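Local coordinates for short-chain type dehydrogenase/reductase (Mycobacterium ulcerans, PDB 3SVT), which probably catalyses an NAD(P)-dependent oxidation or reduction, as a member of the short-chain dehydrogenase/reductase family, at the interface of chains A and B. Sequence-based numbering; all coordinates share one arbitrary frame. Chains: chain A/B, Short-chain type dehydrogenase/reductase.

Contact 1: the interface of chains A and B. Residues chain A 196-197, 221, 223-225, 252-254; chain B 186, 243-244.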
loop_
_atom_site.group_PDB
_atom_site.type_symbol
_atom_site.label_atom_id
_atom_site.label_comp_id
_atom_site.label_asym_id
_atom_site.label_seq_id
_atom_site.Cartn_x
_atom_site.Cartn_y
_atom_site.Cartn_z
ATOM N N LEU A 196 5.031 17.794 7.521
ATOM C CA LEU A 196 5.693 18.821 8.336
ATOM C C LEU A 196 4.679 19.911 8.624
ATOM O O LEU A 196 4.223 20.582 7.703
ATOM C CB LEU A 196 6.890 19.441 7.607
ATOM C CG LEU A 196 7.620 20.577 8.346
ATOM C CD1 LEU A 196 8.189 20.114 9.718
ATOM C CD2 LEU A 196 8.726 21.175 7.458
ATOM N N ILE A 197 4.330 20.068 9.898
ATOM C CA ILE A 197 3.355 21.059 10.329
ATOM C C ILE A 197 4.065 22.119 11.196
ATOM O O ILE A 197 4.852 21.791 12.091
ATOM C CB ILE A 197 2.188 20.423 11.125
ATOM C CG1 ILE A 197 1.501 19.307 10.322
ATOM C CG2 ILE A 197 1.137 21.465 11.486
ATOM C CD1 ILE A 197 0.953 19.748 8.966
ATOM N N LEU A 221 3.494 20.575 -2.886
ATOM C CA LEU A 221 2.903 21.904 -2.623
ATOM C C LEU A 221 3.934 22.893 -2.037
ATOM O O LEU A 221 4.639 22.556 -1.117
ATOM C CB LEU A 221 1.674 21.775 -1.720
ATOM C CG LEU A 221 0.372 21.275 -2.347
ATOM C CD1 LEU A 221 -0.749 21.334 -1.316
ATOM C CD2 LEU A 221 0.001 22.041 -3.619
ATOM N N ARG A 223 4.525 24.989 0.246
ATOM C CA ARG A 223 4.423 25.560 1.565
ATOM C C ARG A 223 4.481 24.484 2.632
ATOM O O ARG A 223 4.301 23.291 2.383
ATOM C CB ARG A 223 3.147 26.386 1.725
ATOM C CG ARG A 223 1.847 25.586 1.948
ATOM C CD ARG A 223 0.735 26.547 2.363
ATOM N NE ARG A 223 -0.599 25.980 2.328
ATOM C CZ ARG A 223 -1.158 25.276 3.314
ATOM N NH1 ARG A 223 -0.489 25.009 4.445
ATOM N NH2 ARG A 223 -2.398 24.848 3.175
ATOM N N GLN A 224 4.751 24.952 3.832
ATOM C CA GLN A 224 4.722 24.135 5.007
ATOM C C GLN A 224 3.268 23.931 5.408
ATOM O O GLN A 224 2.410 24.781 5.118
ATOM C CB GLN A 224 5.408 24.916 6.117
ATOM C CG GLN A 224 6.228 24.092 7.014
ATOM C CD GLN A 224 6.849 24.951 8.078
ATOM O OE1 GLN A 224 6.330 25.043 9.198
ATOM N NE2 GLN A 224 7.948 25.613 7.731
ATOM N N GLY A 225 3.021 22.858 6.147
ATOM C CA GLY A 225 1.710 22.613 6.718
ATOM C C GLY A 225 1.421 23.506 7.917
ATOM O O GLY A 225 2.349 23.963 8.582
ATOM N N VAL A 252 -2.028 14.410 5.308
ATOM C CA VAL A 252 -2.199 15.847 5.136
ATOM C C VAL A 252 -0.794 16.427 5.178
ATOM O O VAL A 252 -0.299 16.789 6.241
ATOM C CB VAL A 252 -3.116 16.430 6.266
ATOM C CG1 VAL A 252 -3.254 17.953 6.152
ATOM C CG2 VAL A 252 -4.486 15.760 6.236
ATOM N N ASP A 253 -0.143 16.457 4.017
ATOM C CA ASP A 253 1.307 16.587 3.910
ATOM C C ASP A 253 1.842 17.313 2.683
ATOM O O ASP A 253 3.036 17.228 2.412
ATOM C CB ASP A 253 1.971 15.200 3.957
ATOM C CG ASP A 253 1.680 14.316 2.727
ATOM O OD1 ASP A 253 0.868 14.670 1.832
ATOM O OD2 ASP A 253 2.266 13.195 2.694
ATOM N N GLY A 254 0.980 18.022 1.951
ATOM C CA GLY A 254 1.383 18.739 0.740
ATOM C C GLY A 254 1.860 17.815 -0.375
ATOM O O GLY A 254 2.476 18.266 -1.328
ATOM N N TRP B 186 0.253 24.783 -7.404
ATOM C CA TRP B 186 -0.889 24.836 -6.487
ATOM C C TRP B 186 -2.104 24.123 -7.035
ATOM O O TRP B 186 -3.214 24.449 -6.643
ATOM C CB TRP B 186 -1.286 26.291 -6.117
ATOM C CG TRP B 186 -0.215 27.129 -5.477
ATOM C CD1 TRP B 186 0.506 28.125 -6.075
ATOM C CD2 TRP B 186 0.216 27.102 -4.102
ATOM N NE1 TRP B 186 1.373 28.697 -5.175
ATOM C CE2 TRP B 186 1.218 28.094 -3.956
ATOM C CE3 TRP B 186 -0.133 26.331 -2.986
ATOM C CZ2 TRP B 186 1.870 28.337 -2.743
ATOM C CZ3 TRP B 186 0.524 26.576 -1.765
ATOM C CH2 TRP B 186 1.513 27.570 -1.665
ATOM N N SER B 243 -6.669 22.290 1.452
ATOM C CA SER B 243 -5.635 22.962 0.637
ATOM C C SER B 243 -4.202 22.411 0.814
ATOM O O SER B 243 -3.285 22.763 0.052
ATOM C CB SER B 243 -5.652 24.472 0.914
ATOM O OG SER B 243 -5.328 24.736 2.266
ATOM N N PHE B 244 -3.986 21.594 1.827
ATOM C CA PHE B 244 -2.712 20.915 1.983
ATOM C C PHE B 244 -2.850 19.421 1.691
ATOM O O PHE B 244 -1.942 18.637 2.019
ATOM C CB PHE B 244 -2.174 21.113 3.407
ATOM C CG PHE B 244 -0.710 20.962 3.518
ATOM C CD1 PHE B 244 0.139 21.774 2.764
ATOM C CD2 PHE B 244 -0.154 20.069 4.431
ATOM C CE1 PHE B 244 1.509 21.654 2.867
ATOM C CE2 PHE B 244 1.212 19.960 4.537
ATOM C CZ PHE B 244 2.044 20.745 3.749
#
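The loop that follows the 3-10 helix 240-242 of chain B carries B:Phe244 into a cleft of chain A lined by the segment 221-225 and by the Asp-Gly-Gly turn after strand 249-252; this probably corresponds to one of the subunit interfaces of oligomeric short-chain dehydrogenases, next to the C-terminal strand of the sheet. The ring is sandwiched by backbone. On one face A:Gly254 N lies 3.2 Å above the plane, over its centre; on the opposite face A:Gly225 CA makes a CH-pi contact, 3.7 Å from the centroid and displaced toward the rim. B:Phe244 has CG roughly anti to its backbone N (chi1 -156°), which sends the ring into this slot, while its carbonyl O accepts a hydrogen bond from A:Gly254 N at 3.0 Å. That N-H is directed at the oxygen (153° at H), not at the ring it overlies.

At the near rim the guanidinium of A:Arg223 is turned 28° from the phenyl plane, with B:Phe244 CD1 3.6 Å above one of its faces. NH1 is tied back to the carbonyl A:Gln224 O at 3.0 Å, which restrains the guanidinium's rotation; NH2 reaches the hydroxyl B:Ser243 OG across the boundary at 3.1 Å, a likely hydrogen bond. The aliphatic stem of A:Arg223 rests against the indole's benzo edge, its CB 3.9 Å from B:Trp186 CH2.

Contact 2: the interface of chains A and B. Residues chain A 250-251, 253-255, 257-258; chain B 244-248.
B:Gln248 of the segment 244-248 lies on A:Asn251 of strand 249-252, with A:Met257 beside it, in a conserved C-terminal region of the short-chain dehydrogenase fold. Its CG is anti to the carbonyl carbon and the chain bends at chi2 (-52°), folding the amide back toward its own main chain: NE2 donates to B:Thr246 O at 3.1 Å, nearly straight (170° at H) and in the amide plane. This bond helps to fix the amide's rotation, with OE1 turned to A:Asn251 N at 3.1 Å. The donor stands well above the carbonyl plane of OE1, 68° out of it. A:Asn251 CB lies against the same amide, 3.7 Å from B:Gln248 CD, and the two amide planes are nearly parallel. B:Thr246 meets the Asp-Gly-Gly turn with its methyl, CG2, 3.5 Å from A:Gly255 CA.

Beside this tight part, on chain A's own side, A:Asp253 ties the turn together. A:Asn251 ND2 and A:Met257 N reach OD2 from opposite faces of the carboxylate, and A:Gly255 N reaches OD1; all three donors stand well out of its plane. At the boundary, water 1 bridges the chains, 2.7 Å from A:Asp253 OD1 and also bonded to A:Asn251 O and to the backbone N and O of B:Thr246.

Looser contacts lie toward the 3-10 helix 256-258. A:Met257 SD receives a weak hydrogen bond from B:Gln248 NE2, and A:Leu258 CD2 approaches B:Gly247 O at 3.7 Å.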
loop_
_atom_site.group_PDB
_atom_site.type_symbol
_atom_site.label_atom_id
_atom_site.label_comp_id
_atom_site.label_asym_id
_atom_site.label_seq_id
_atom_site.Cartn_x
_atom_site.Cartn_y
_atom_site.Cartn_z
ATOM N N ILE A 250 -5.066 8.709 5.982
ATOM C CA ILE A 250 -5.089 9.821 5.044
ATOM C C ILE A 250 -3.977 10.813 5.402
ATOM O O ILE A 250 -3.884 11.226 6.556
ATOM C CB ILE A 250 -6.441 10.581 5.107
ATOM C CG1 ILE A 250 -7.604 9.657 4.746
ATOM C CG2 ILE A 250 -6.423 11.758 4.167
ATOM C CD1 ILE A 250 -8.972 10.319 4.902
ATOM N N ASN A 251 -3.136 11.176 4.435
ATOM C CA ASN A 251 -2.033 12.088 4.719
ATOM C C ASN A 251 -2.519 13.490 4.488
ATOM O O ASN A 251 -3.289 13.735 3.550
ATOM C CB ASN A 251 -0.812 11.861 3.814
ATOM C CG ASN A 251 0.045 10.672 4.221
ATOM O OD1 ASN A 251 -0.472 9.590 4.507
ATOM N ND2 ASN A 251 1.381 10.874 4.234
ATOM N N ASP A 253 -0.143 16.457 4.017
ATOM C CA ASP A 253 1.307 16.587 3.910
ATOM C C ASP A 253 1.842 17.313 2.683
ATOM O O ASP A 253 3.036 17.228 2.412
ATOM C CB ASP A 253 1.971 15.200 3.957
ATOM C CG ASP A 253 1.680 14.316 2.727
ATOM O OD1 ASP A 253 0.868 14.670 1.832
ATOM O OD2 ASP A 253 2.266 13.195 2.694
ATOM N N GLY A 254 0.980 18.022 1.951
ATOM C CA GLY A 254 1.383 18.739 0.740
ATOM C C GLY A 254 1.860 17.815 -0.375
ATOM O O GLY A 254 2.476 18.266 -1.328
ATOM N N GLY A 255 1.546 16.527 -0.257
ATOM C CA GLY A 255 1.993 15.496 -1.210
ATOM C C GLY A 255 3.380 14.889 -0.978
ATOM O O GLY A 255 3.928 14.251 -1.885
ATOM N N MET A 257 4.265 12.377 0.828
ATOM C CA MET A 257 4.298 10.919 0.709
ATOM C C MET A 257 4.609 10.445 -0.728
ATOM O O MET A 257 5.142 9.396 -0.897
ATOM C CB MET A 257 3.028 10.280 1.247
ATOM C CG MET A 257 1.849 10.314 0.292
ATOM S SD MET A 257 0.443 9.443 0.940
ATOM C CE MET A 257 -0.276 8.739 -0.558
ATOM N N LEU A 258 4.308 11.236 -1.751
ATOM C CA LEU A 258 4.638 10.862 -3.153
ATOM C C LEU A 258 6.147 10.860 -3.423
ATOM O O LEU A 258 6.594 10.258 -4.388
ATOM C CB LEU A 258 3.986 11.823 -4.148
ATOM C CG LEU A 258 2.479 12.036 -3.999
ATOM C CD1 LEU A 258 1.966 13.110 -4.987
ATOM C CD2 LEU A 258 1.712 10.714 -4.193
ATOM N N PHE B 244 -3.986 21.594 1.827
ATOM C CA PHE B 244 -2.712 20.915 1.983
ATOM C C PHE B 244 -2.850 19.421 1.691
ATOM O O PHE B 244 -1.942 18.637 2.019
ATOM C CB PHE B 244 -2.174 21.113 3.407
ATOM C CG PHE B 244 -0.710 20.962 3.518
ATOM C CD1 PHE B 244 0.139 21.774 2.764
ATOM C CD2 PHE B 244 -0.154 20.069 4.431
ATOM C CE1 PHE B 244 1.509 21.654 2.867
ATOM C CE2 PHE B 244 1.212 19.960 4.537
ATOM C CZ PHE B 244 2.044 20.745 3.749
ATOM N N VAL B 245 -3.945 19.026 1.044
ATOM C CA VAL B 245 -4.201 17.585 0.800
ATOM C C VAL B 245 -4.037 17.362 -0.692
ATOM O O VAL B 245 -4.815 17.873 -1.503
ATOM C CB VAL B 245 -5.626 17.172 1.263
ATOM C CG1 VAL B 245 -5.912 15.657 0.978
ATOM C CG2 VAL B 245 -5.812 17.483 2.753
ATOM N N THR B 246 -2.997 16.653 -1.064
ATOM C CA THR B 246 -2.843 16.265 -2.453
ATOM C C THR B 246 -2.167 14.917 -2.536
ATOM O O THR B 246 -1.436 14.500 -1.603
ATOM C CB THR B 246 -2.049 17.303 -3.251
ATOM O OG1 THR B 246 -2.216 17.055 -4.654
ATOM C CG2 THR B 246 -0.539 17.259 -2.861
ATOM N N GLY B 247 -2.440 14.233 -3.641
ATOM C CA GLY B 247 -1.849 12.930 -3.946
ATOM C C GLY B 247 -2.469 11.766 -3.200
ATOM O O GLY B 247 -1.882 10.685 -3.158
ATOM N N GLN B 248 -3.638 12.000 -2.579
ATOM C CA GLN B 248 -4.282 10.999 -1.742
ATOM C C GLN B 248 -5.244 10.159 -2.539
ATOM O O GLN B 248 -5.759 10.619 -3.577
ATOM C CB GLN B 248 -5.004 11.685 -0.574
ATOM C CG GLN B 248 -4.070 12.513 0.317
ATOM C CD GLN B 248 -2.894 11.679 0.764
ATOM O OE1 GLN B 248 -3.079 10.648 1.415
ATOM N NE2 GLN B 248 -1.687 12.071 0.360
HETATM O O HOH W 1 -1.772 15.252 1.431
#

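Contact 1 and contact 2 are neighbouring parts of one two-fold symmetric interface, the centres of their C-alpha atoms about 7 Å apart. The first two residues of the Asp-Gly-Gly turn, A:Asp253 and A:Gly254, form the seam with B:Phe244. From it contact 1 extends to the 221-225 segment, contact 2 back to A:Ile250 and A:Asn251 and on to the 3-10 helix 256-258. In chain B, contact 1 takes 243-244 with B:Trp186, and contact 2 runs through 244-248. Symmetry repeats each with the chains exchanged. The four-copy assembly fits the tetramers common in this family, although the coordinates alone do not establish the oligomer in solution.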